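Local coordinates for protein hydroxyethylphosphonate dioxygenase (Streptomyces albus, PDB 6B9R) that binds iron and 2-hydroxyethylphosphonate and probably uses dioxygen to cleave the carbon-carbon bond of this substrate, yielding hydroxymethylphosphonate, at residues Gly106-Tyr111 and Ser191-Ser196; Gly148-Gln153 and Leu185-His190; Val158-Tyr163 and Ala197-Tyr202. All blocks are in the same frame, centred on the assembly; numbering follows the deposited sequence.

Contact 1: residues Gly106-Tyr111 and Ser191-Ser196. With 2HE ((2-hydroxyethyl)phosphonic acid), chain F.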
loop_
_atom_site.group_PDB
_atom_site.type_symbol
_atom_site.label_atom_id
_atom_site.label_comp_id
_atom_site.label_asym_id
_atom_site.label_seq_id
_atom_site.Cartn_x
_atom_site.Cartn_y
_atom_site.Cartn_z
ATOM N N GLY A 106 -30.431 16.340 -23.103
ATOM C CA GLY A 106 -30.721 17.408 -22.176
ATOM C C GLY A 106 -29.815 17.357 -20.963
ATOM O O GLY A 106 -29.158 16.344 -20.701
ATOM N N PRO A 107 -29.747 18.458 -20.212
ATOM C CA PRO A 107 -28.972 18.459 -18.963
ATOM C C PRO A 107 -29.381 17.297 -18.071
ATOM O O PRO A 107 -30.567 17.003 -17.909
ATOM C CB PRO A 107 -29.320 19.811 -18.329
ATOM C CG PRO A 107 -29.735 20.676 -19.486
ATOM C CD PRO A 107 -30.419 19.748 -20.454
ATOM N N TYR A 108 -28.391 16.620 -17.509
ATOM C CA TYR A 108 -28.636 15.421 -16.720
ATOM C C TYR A 108 -28.115 15.531 -15.296
ATOM O O TYR A 108 -28.817 15.143 -14.358
ATOM C CB TYR A 108 -28.013 14.196 -17.425
ATOM C CG TYR A 108 -28.589 12.873 -16.968
ATOM C CD1 TYR A 108 -29.705 12.323 -17.596
ATOM C CD2 TYR A 108 -28.036 12.187 -15.890
ATOM C CE1 TYR A 108 -30.244 11.118 -17.175
ATOM C CE2 TYR A 108 -28.567 10.984 -15.459
ATOM C CZ TYR A 108 -29.676 10.455 -16.100
ATOM O OH TYR A 108 -30.203 9.252 -15.670
ATOM N N TYR A 109 -26.913 16.076 -15.110
ATOM C CA TYR A 109 -26.337 16.317 -13.793
ATOM C C TYR A 109 -25.724 17.712 -13.762
ATOM O O TYR A 109 -25.231 18.204 -14.777
ATOM C CB TYR A 109 -25.211 15.332 -13.449
ATOM C CG TYR A 109 -25.564 13.867 -13.320
ATOM C CD1 TYR A 109 -26.685 13.445 -12.612
ATOM C CD2 TYR A 109 -24.736 12.898 -13.872
ATOM C CE1 TYR A 109 -26.978 12.099 -12.484
ATOM C CE2 TYR A 109 -25.019 11.553 -13.750
ATOM C CZ TYR A 109 -26.140 11.157 -13.053
ATOM O OH TYR A 109 -26.414 9.813 -12.935
ATOM N N GLU A 110 -25.756 18.344 -12.592
ATOM C CA GLU A 110 -24.837 19.435 -12.283
ATOM C C GLU A 110 -23.875 18.960 -11.209
ATOM O O GLU A 110 -24.314 18.512 -10.141
ATOM C CB GLU A 110 -25.551 20.699 -11.788
ATOM C CG GLU A 110 -24.538 21.822 -11.479
ATOM C CD GLU A 110 -25.136 23.054 -10.810
ATOM O OE1 GLU A 110 -26.333 23.040 -10.477
ATOM O OE2 GLU A 110 -24.386 24.038 -10.614
ATOM N N TYR A 111 -22.576 19.060 -11.498
ATOM C CA TYR A 111 -21.507 18.669 -10.587
ATOM C C TYR A 111 -20.897 19.893 -9.915
ATOM O O TYR A 111 -20.716 20.936 -10.551
ATOM C CB TYR A 111 -20.375 17.939 -11.314
ATOM C CG TYR A 111 -20.709 16.667 -12.049
ATOM C CD1 TYR A 111 -21.168 16.703 -13.359
ATOM C CD2 TYR A 111 -20.505 15.426 -11.456
ATOM C CE1 TYR A 111 -21.441 15.541 -14.053
ATOM C CE2 TYR A 111 -20.781 14.251 -12.142
ATOM C CZ TYR A 111 -21.248 14.319 -13.442
ATOM O OH TYR A 111 -21.512 13.162 -14.135
ATOM N N SER A 191 -26.581 5.097 -12.213
ATOM C CA SER A 191 -27.196 6.358 -12.611
ATOM C C SER A 191 -28.090 6.861 -11.485
ATOM O O SER A 191 -28.404 6.132 -10.539
ATOM C CB SER A 191 -27.997 6.207 -13.907
ATOM O OG SER A 191 -28.353 7.479 -14.432
ATOM N N PHE A 192 -28.502 8.127 -11.605
ATOM C CA PHE A 192 -29.401 8.765 -10.648
ATOM C C PHE A 192 -30.394 9.650 -11.385
ATOM O O PHE A 192 -30.024 10.355 -12.327
ATOM C CB PHE A 192 -28.658 9.642 -9.634
ATOM C CG PHE A 192 -27.527 8.963 -8.946
ATOM C CD1 PHE A 192 -26.256 8.969 -9.512
ATOM C CD2 PHE A 192 -27.714 8.344 -7.719
ATOM C CE1 PHE A 192 -25.180 8.362 -8.872
ATOM C CE2 PHE A 192 -26.634 7.735 -7.061
ATOM C CZ PHE A 192 -25.370 7.741 -7.649
ATOM N N THR A 193 -31.655 9.612 -10.950
ATOM C CA THR A 193 -32.696 10.509 -11.432
ATOM C C THR A 193 -33.471 11.059 -10.239
ATOM O O THR A 193 -33.322 10.592 -9.107
ATOM C CB THR A 193 -33.671 9.796 -12.382
ATOM O OG1 THR A 193 -34.348 8.764 -11.661
ATOM C CG2 THR A 193 -32.936 9.177 -13.572
ATOM N N ALA A 194 -34.323 12.052 -10.498
ATOM C CA ALA A 194 -35.233 12.592 -9.492
ATOM C C ALA A 194 -36.641 12.077 -9.756
ATOM O O ALA A 194 -37.098 12.079 -10.903
ATOM C CB ALA A 194 -35.234 14.124 -9.497
ATOM N N ARG A 195 -37.328 11.647 -8.696
ATOM C CA ARG A 195 -38.724 11.242 -8.819
ATOM C C ARG A 195 -39.672 12.425 -8.901
ATOM O O ARG A 195 -40.855 12.231 -9.199
ATOM C CB ARG A 195 -39.138 10.355 -7.637
ATOM C CG ARG A 195 -38.538 8.966 -7.682
ATOM C CD ARG A 195 -39.202 8.014 -6.693
ATOM N NE ARG A 195 -39.172 8.504 -5.316
ATOM C CZ ARG A 195 -38.094 8.488 -4.534
ATOM N NH1 ARG A 195 -38.172 8.947 -3.291
ATOM N NH2 ARG A 195 -36.928 8.032 -4.999
ATOM N N SER A 196 -39.195 13.633 -8.634
ATOM C CA SER A 196 -40.058 14.799 -8.633
ATOM C C SER A 196 -39.255 16.011 -9.068
ATOM O O SER A 196 -38.049 16.098 -8.820
ATOM C CB SER A 196 -40.678 15.036 -7.248
ATOM O OG SER A 196 -41.275 16.317 -7.172
HETATM O O3 2HE F . -20.565 8.814 -11.798
HETATM P P 2HE F . -21.509 9.706 -12.523
HETATM O O1 2HE F . -22.079 8.967 -13.834
HETATM O O2 2HE F . -20.801 11.095 -12.947
HETATM C CA 2HE F . -22.856 10.026 -11.361
HETATM C CB 2HE F . -22.230 10.189 -9.979
HETATM O O4 2HE F . -21.877 8.920 -9.405
HETATM O O HOH W 1 -30.380 13.057 -13.147
#
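Ser191 meets Tyr108 through their hydroxyls: Tyr108 OH donates to Ser191 OG over 2.8 Å, with OG lying at the edge of the tyrosine ring. CG of Tyr108 is anti to its backbone N (chi1 -160°), and the ring beyond it carries OH to the serine. Glu144 ties in both groups, its backbone N to the phenol oxygen and its O to the serine hydroxyl, so both hydroxyls of this buried pair have a second partner. Phe192 follows, and its backbone N donates to Tyr109 OH, 3.0 Å away, in a bond bent to 138° at the hydrogen. The same phenol oxygen sits at the edge of the Phe192 ring, 3.5 Å from CD1. Further along that edge, Phe192 CE1 comes within 3.4 Å of O4 of the bound 2-hydroxyethylphosphonate, while Tyr109 CE2 lies 3.6 Å from the ligand carbon CA. Both side chains thus wall the substrate pocket, and Tyr111 OH donates a very short bond to phosphonate O2. A water donates to Phe192 O and Tyr108 O, joining the two backbones. At Thr193 the methyl CG2 touches Tyr108 OH at 3.4 Å; the hydroxyl is bonded to Tyr164 instead. Tyr108 and Tyr109 both face Ile101 in a classic beta bulge, and Tyr108 CD2 rests over the centre of the Tyr109 ring. Strand 106-113 runs between strands 99-103 and 123-129 of the seven-stranded sheet; strand 190-194 lies beside 161-167 in the three-stranded sheet, and the N-to-C directions of 106-111 and 191-194 make an angle of 105°.

Contact 2: residues Gly148-Gln153 and Leu185-His190; sequences GHLLYQ and LPFAPH. With FE (Fe (III) ion), chain E; 2HE ((2-hydroxyethyl)phosphonic acid), chain F.
His149, Gln153 and His190 converge on one iron: NE2 of His149 binds it at 2.3 Å, NE2 of His190 at 2.2 Å and Gln153 OE1 at 2.1 Å. The two imidazole planes stand at 88° to each other. Phosphonate O3 and hydroxyl O4 of the substrate, which chelates the metal, and a water complete six ligands, O3 and the water at longer range. Among the hydrogen bonds, His190 ND1 donates to Ala188 O at 2.8 Å, nearly straight and in the ring plane, which fixes the rotation of the imidazole. Gln153 NE2 donates to ligand O4 and is also bonded to Thr155. Phe187 N donates to His149 O over 2.7 Å from above the carbonyl plane. Two waters bridge the segments, one from His149 N to Ala188 O, the other between Leu151 O and Leu185 O. In the apolar part, Pro186 CG makes a CH-pi contact over the Tyr152 ring, 3.7 Å from its centroid, and Leu150 CA does likewise over Phe187 at 3.8 Å. Gly148 packs so closely that a CB would clash with Phe187 O. The type II turn at Leu185-Ala188 links strand 181-184 to strand 190-194, and segment 148-153 enters strand 152-158, flanked by strands 181-184 and 202-208.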
loop_
_atom_site.group_PDB
_atom_site.type_symbol
_atom_site.label_atom_id
_atom_site.label_comp_id
_atom_site.label_asym_id
_atom_site.label_seq_id
_atom_site.Cartn_x
_atom_site.Cartn_y
_atom_site.Cartn_z
ATOM N N GLY A 148 -19.393 3.006 -15.384
ATOM C CA GLY A 148 -18.655 2.597 -14.211
ATOM C C GLY A 148 -17.296 3.268 -14.198
ATOM O O GLY A 148 -16.771 3.650 -15.248
ATOM N N HIS A 149 -16.718 3.428 -13.014
ATOM C CA HIS A 149 -15.451 4.124 -12.870
ATOM C C HIS A 149 -14.625 3.427 -11.796
ATOM O O HIS A 149 -15.160 2.721 -10.930
ATOM C CB HIS A 149 -15.669 5.609 -12.539
ATOM C CG HIS A 149 -16.637 5.848 -11.420
ATOM N ND1 HIS A 149 -16.410 5.410 -10.133
ATOM C CD2 HIS A 149 -17.832 6.487 -11.395
ATOM C CE1 HIS A 149 -17.428 5.762 -9.366
ATOM N NE2 HIS A 149 -18.298 6.424 -10.106
ATOM N N LEU A 150 -13.303 3.642 -11.857
ATOM C CA LEU A 150 -12.397 2.887 -10.995
ATOM C C LEU A 150 -12.673 3.153 -9.519
ATOM O O LEU A 150 -12.622 2.231 -8.699
ATOM C CB LEU A 150 -10.936 3.210 -11.325
ATOM C CG LEU A 150 -9.926 2.572 -10.358
ATOM C CD1 LEU A 150 -10.105 1.050 -10.251
ATOM C CD2 LEU A 150 -8.492 2.921 -10.733
ATOM N N LEU A 151 -12.976 4.394 -9.161
ATOM C CA LEU A 151 -13.048 4.744 -7.748
ATOM C C LEU A 151 -14.252 4.088 -7.078
ATOM O O LEU A 151 -15.329 3.973 -7.671
ATOM C CB LEU A 151 -13.107 6.261 -7.571
ATOM C CG LEU A 151 -11.817 7.002 -7.954
ATOM C CD1 LEU A 151 -11.826 8.446 -7.425
ATOM C CD2 LEU A 151 -10.616 6.243 -7.417
ATOM N N TYR A 152 -14.048 3.631 -5.843
ATOM C CA TYR A 152 -15.162 3.236 -4.990
ATOM C C TYR A 152 -16.101 4.419 -4.794
ATOM O O TYR A 152 -15.684 5.576 -4.848
ATOM C CB TYR A 152 -14.647 2.771 -3.629
ATOM C CG TYR A 152 -13.801 1.522 -3.689
ATOM C CD1 TYR A 152 -12.454 1.579 -4.048
ATOM C CD2 TYR A 152 -14.347 0.283 -3.370
ATOM C CE1 TYR A 152 -11.685 0.425 -4.104
ATOM C CE2 TYR A 152 -13.586 -0.870 -3.413
ATOM C CZ TYR A 152 -12.260 -0.794 -3.773
ATOM O OH TYR A 152 -11.521 -1.945 -3.812
ATOM N N GLN A 153 -17.382 4.146 -4.554
ATOM C CA GLN A 153 -18.277 5.262 -4.279
ATOM C C GLN A 153 -19.085 5.038 -3.014
ATOM O O GLN A 153 -19.659 3.966 -2.811
ATOM C CB GLN A 153 -19.227 5.534 -5.440
ATOM C CG GLN A 153 -19.928 6.871 -5.306
ATOM C CD GLN A 153 -20.602 7.289 -6.600
ATOM O OE1 GLN A 153 -19.994 7.251 -7.658
ATOM N NE2 GLN A 153 -21.866 7.677 -6.517
ATOM N N LEU A 185 -18.761 -0.808 -5.538
ATOM C CA LEU A 185 -17.477 -1.347 -5.957
ATOM C C LEU A 185 -16.981 -0.663 -7.220
ATOM O O LEU A 185 -17.759 -0.048 -7.956
ATOM C CB LEU A 185 -17.603 -2.851 -6.192
ATOM C CG LEU A 185 -17.740 -3.687 -4.925
ATOM C CD1 LEU A 185 -18.033 -5.151 -5.288
ATOM C CD2 LEU A 185 -16.476 -3.568 -4.087
ATOM N N PRO A 186 -15.679 -0.764 -7.493
ATOM C CA PRO A 186 -15.128 -0.197 -8.731
ATOM C C PRO A 186 -15.831 -0.722 -9.980
ATOM O O PRO A 186 -16.205 -1.892 -10.059
ATOM C CB PRO A 186 -13.660 -0.646 -8.694
ATOM C CG PRO A 186 -13.342 -0.793 -7.250
ATOM C CD PRO A 186 -14.628 -1.325 -6.625
ATOM N N PHE A 187 -16.009 0.175 -10.956
ATOM C CA PHE A 187 -16.502 -0.122 -12.302
ATOM C C PHE A 187 -17.931 -0.669 -12.326
ATOM O O PHE A 187 -18.375 -1.216 -13.343
ATOM C CB PHE A 187 -15.550 -1.074 -13.034
ATOM C CG PHE A 187 -14.203 -0.480 -13.285
ATOM C CD1 PHE A 187 -14.057 0.573 -14.177
ATOM C CD2 PHE A 187 -13.088 -0.953 -12.618
ATOM C CE1 PHE A 187 -12.823 1.135 -14.413
ATOM C CE2 PHE A 187 -11.845 -0.399 -12.856
ATOM C CZ PHE A 187 -11.716 0.656 -13.751
ATOM N N ALA A 188 -18.681 -0.506 -11.248
ATOM C CA ALA A 188 -20.097 -0.856 -11.273
ATOM C C ALA A 188 -20.890 0.277 -11.918
ATOM O O ALA A 188 -20.901 1.388 -11.383
ATOM C CB ALA A 188 -20.602 -1.125 -9.862
ATOM N N PRO A 189 -21.552 0.047 -13.053
ATOM C CA PRO A 189 -22.268 1.144 -13.722
ATOM C C PRO A 189 -23.487 1.570 -12.924
ATOM O O PRO A 189 -24.155 0.745 -12.300
ATOM C CB PRO A 189 -22.677 0.539 -15.076
ATOM C CG PRO A 189 -21.831 -0.716 -15.225
ATOM C CD PRO A 189 -21.598 -1.205 -13.830
ATOM N N HIS A 190 -23.778 2.871 -12.940
ATOM C CA HIS A 190 -24.892 3.370 -12.140
ATOM C C HIS A 190 -25.409 4.686 -12.710
ATOM O O HIS A 190 -24.796 5.293 -13.596
ATOM C CB HIS A 190 -24.496 3.518 -10.665
ATOM C CG HIS A 190 -23.277 4.358 -10.436
ATOM N ND1 HIS A 190 -21.996 3.870 -10.568
ATOM C CD2 HIS A 190 -23.149 5.657 -10.072
ATOM C CE1 HIS A 190 -21.130 4.832 -10.301
ATOM N NE2 HIS A 190 -21.807 5.925 -9.994
HETATM FE FE FE E . -20.295 7.462 -9.757
HETATM O O3 2HE F . -20.565 8.814 -11.798
HETATM P P 2HE F . -21.509 9.706 -12.523
HETATM O O1 2HE F . -22.079 8.967 -13.834
HETATM O O2 2HE F . -20.801 11.095 -12.947
HETATM C CA 2HE F . -22.856 10.026 -11.361
HETATM C CB 2HE F . -22.230 10.189 -9.979
HETATM O O4 2HE F . -21.877 8.920 -9.405
HETATM O O HOH W 2 -18.519 2.739 -10.879
HETATM O O HOH W 3 -17.758 2.631 -8.224
HETATM O O HOH W 4 -19.283 9.660 -8.935
#

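Contact 3: residues Val158-Tyr163 and Ala197-Tyr202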
loop_
_atom_site.group_PDB
_atom_site.type_symbol
_atom_site.label_atom_id
_atom_site.label_comp_id
_atom_site.label_asym_id
_atom_site.label_seq_id
_atom_site.Cartn_x
_atom_site.Cartn_y
_atom_site.Cartn_z
ATOM N N VAL A 158 -30.145 12.994 -0.807
ATOM C CA VAL A 158 -31.020 14.058 -0.317
ATOM C C VAL A 158 -32.208 14.155 -1.267
ATOM O O VAL A 158 -32.033 14.376 -2.473
ATOM C CB VAL A 158 -30.302 15.416 -0.215
ATOM C CG1 VAL A 158 -31.288 16.483 0.274
ATOM C CG2 VAL A 158 -29.069 15.335 0.709
ATOM N N GLY A 159 -33.417 14.003 -0.727
ATOM C CA GLY A 159 -34.609 14.136 -1.526
ATOM C C GLY A 159 -34.933 12.869 -2.286
ATOM O O GLY A 159 -34.290 11.827 -2.107
ATOM N N PRO A 160 -35.953 12.934 -3.150
ATOM C CA PRO A 160 -36.469 11.728 -3.835
ATOM C C PRO A 160 -35.631 11.335 -5.047
ATOM O O PRO A 160 -36.019 11.506 -6.207
ATOM C CB PRO A 160 -37.896 12.151 -4.209
ATOM C CG PRO A 160 -37.773 13.634 -4.445
ATOM C CD PRO A 160 -36.782 14.124 -3.418
ATOM N N VAL A 161 -34.447 10.788 -4.772
ATOM C CA VAL A 161 -33.505 10.351 -5.794
ATOM C C VAL A 161 -33.708 8.866 -6.063
ATOM O O VAL A 161 -33.831 8.068 -5.121
ATOM C CB VAL A 161 -32.057 10.632 -5.356
ATOM C CG1 VAL A 161 -31.075 10.020 -6.351
ATOM C CG2 VAL A 161 -31.820 12.146 -5.212
ATOM N N ASN A 162 -33.749 8.489 -7.340
ATOM C CA ASN A 162 -33.725 7.081 -7.727
ATOM C C ASN A 162 -32.287 6.667 -8.019
ATOM O O ASN A 162 -31.568 7.372 -8.733
ATOM C CB ASN A 162 -34.599 6.825 -8.960
ATOM C CG ASN A 162 -36.051 6.617 -8.609
ATOM O OD1 ASN A 162 -36.420 6.610 -7.433
ATOM N ND2 ASN A 162 -36.888 6.436 -9.628
ATOM N N TYR A 163 -31.886 5.515 -7.478
ATOM C CA TYR A 163 -30.561 4.939 -7.667
ATOM C C TYR A 163 -30.671 3.748 -8.614
ATOM O O TYR A 163 -31.439 2.815 -8.360
ATOM C CB TYR A 163 -29.958 4.502 -6.335
ATOM C CG TYR A 163 -28.568 3.920 -6.462
ATOM C CD1 TYR A 163 -27.561 4.637 -7.088
ATOM C CD2 TYR A 163 -28.263 2.660 -5.963
ATOM C CE1 TYR A 163 -26.288 4.125 -7.215
ATOM C CE2 TYR A 163 -26.976 2.131 -6.103
ATOM C CZ TYR A 163 -26.005 2.872 -6.720
ATOM O OH TYR A 163 -24.734 2.361 -6.851
ATOM N N ALA A 197 -39.933 16.946 -9.724
ATOM C CA ALA A 197 -39.338 18.230 -10.054
ATOM C C ALA A 197 -39.599 19.283 -8.987
ATOM O O ALA A 197 -39.189 20.436 -9.161
ATOM C CB ALA A 197 -39.865 18.722 -11.405
ATOM N N ASP A 198 -40.241 18.910 -7.880
ATOM C CA ASP A 198 -40.776 19.880 -6.933
ATOM C C ASP A 198 -39.888 20.134 -5.724
ATOM O O ASP A 198 -40.004 21.201 -5.110
ATOM C CB ASP A 198 -42.155 19.427 -6.447
ATOM C CG ASP A 198 -43.160 19.332 -7.573
ATOM O OD1 ASP A 198 -43.020 20.099 -8.552
ATOM O OD2 ASP A 198 -44.082 18.492 -7.484
ATOM N N GLU A 199 -39.026 19.200 -5.353
ATOM C CA GLU A 199 -38.175 19.367 -4.187
ATOM C C GLU A 199 -36.729 19.083 -4.559
ATOM O O GLU A 199 -36.457 18.446 -5.583
ATOM C CB GLU A 199 -38.623 18.451 -3.037
ATOM C CG GLU A 199 -39.015 17.061 -3.456
ATOM C CD GLU A 199 -39.394 16.199 -2.270
ATOM O OE1 GLU A 199 -38.734 16.322 -1.214
ATOM O OE2 GLU A 199 -40.354 15.411 -2.394
ATOM N N PRO A 200 -35.776 19.578 -3.769
ATOM C CA PRO A 200 -34.364 19.317 -4.075
ATOM C C PRO A 200 -34.079 17.823 -4.143
ATOM O O PRO A 200 -34.553 17.040 -3.314
ATOM C CB PRO A 200 -33.622 19.981 -2.909
ATOM C CG PRO A 200 -34.572 21.048 -2.420
ATOM C CD PRO A 200 -35.936 20.492 -2.620
ATOM N N ALA A 201 -33.305 17.427 -5.149
ATOM C CA ALA A 201 -32.932 16.025 -5.339
ATOM C C ALA A 201 -31.470 16.000 -5.749
ATOM O O ALA A 201 -31.142 16.379 -6.878
ATOM C CB ALA A 201 -33.810 15.345 -6.390
ATOM N N TYR A 202 -30.595 15.588 -4.834
ATOM C CA TYR A 202 -29.169 15.593 -5.127
ATOM C C TYR A 202 -28.472 14.564 -4.249
ATOM O O TYR A 202 -29.079 13.953 -3.367
ATOM C CB TYR A 202 -28.570 16.990 -4.949
ATOM C CG TYR A 202 -28.649 17.584 -3.553
ATOM C CD1 TYR A 202 -29.752 18.330 -3.154
ATOM C CD2 TYR A 202 -27.603 17.432 -2.653
ATOM C CE1 TYR A 202 -29.821 18.888 -1.891
ATOM C CE2 TYR A 202 -27.666 17.987 -1.384
ATOM C CZ TYR A 202 -28.777 18.712 -1.008
ATOM O OH TYR A 202 -28.844 19.275 0.252
#
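Val158 and Tyr202 form the tight end of this contact, an antiparallel hydrogen-bonded pair. Val158 N donates to Tyr202 O over 2.9 Å, and Tyr202 N returns the bond to Val158 O at 3.0 Å. CG of Tyr202 stands between its backbone N and carbonyl carbon (chi1 62°), and the ring beyond it turns one face to Val158. Val158 CB sits above the ring centre, 3.8 Å from the centroid, while CG1 closes on CE1 at 3.6 Å and CG2 packs near CE2; the ring also meets Trp126. An alanine in place of Tyr202 would probably leave the Val158 methyls without their aromatic cover and Trp126 without its partner ring, opening a gap there. Next to the pair, Val161 CG2 packs on Ala201 CB at 3.9 Å. Gly159 has positive phi and comes against Pro200 O, which its CA meets in a CA-H...O contact at 3.4 Å; a CB here would clash.

The solvent side is looser. Glu199, exposed, lays its carboxylate carbon CD 3.5 Å from Pro160 CD without a polar bond across the contact, and Pro200 is exposed beside it. Pro160 centres an inverse gamma turn, closed by Val161 N bonded to Gly159 O. This turn passes the chain from strand 152-158 to strand 161-167 in another sheet, a tight connection consistent with the cupin-type jelly-roll barrel (double-stranded beta-helix) of this enzyme family.

The three contacts belong to one beta-rich region on the same chain. Contact 1 and contact 3 have centres 9 Å apart and share the three-stranded sheet, where strands 190-194 and 161-167 are neighbours; Thr193 O and Asn162 N probably hydrogen-bond between them. Contact 2 lies 18 Å from contact 1 and 22 Å from contact 3. Residues 185-202 run unbroken through all three, meeting 148-153, then 106-111, then 158-163. Contact 2 is nested within the loop closed by contact 1, whereas contact 3 crosses both. One continuous ribbon therefore connects the iron site, the substrate wall beside it and the outlying turn between the sheets.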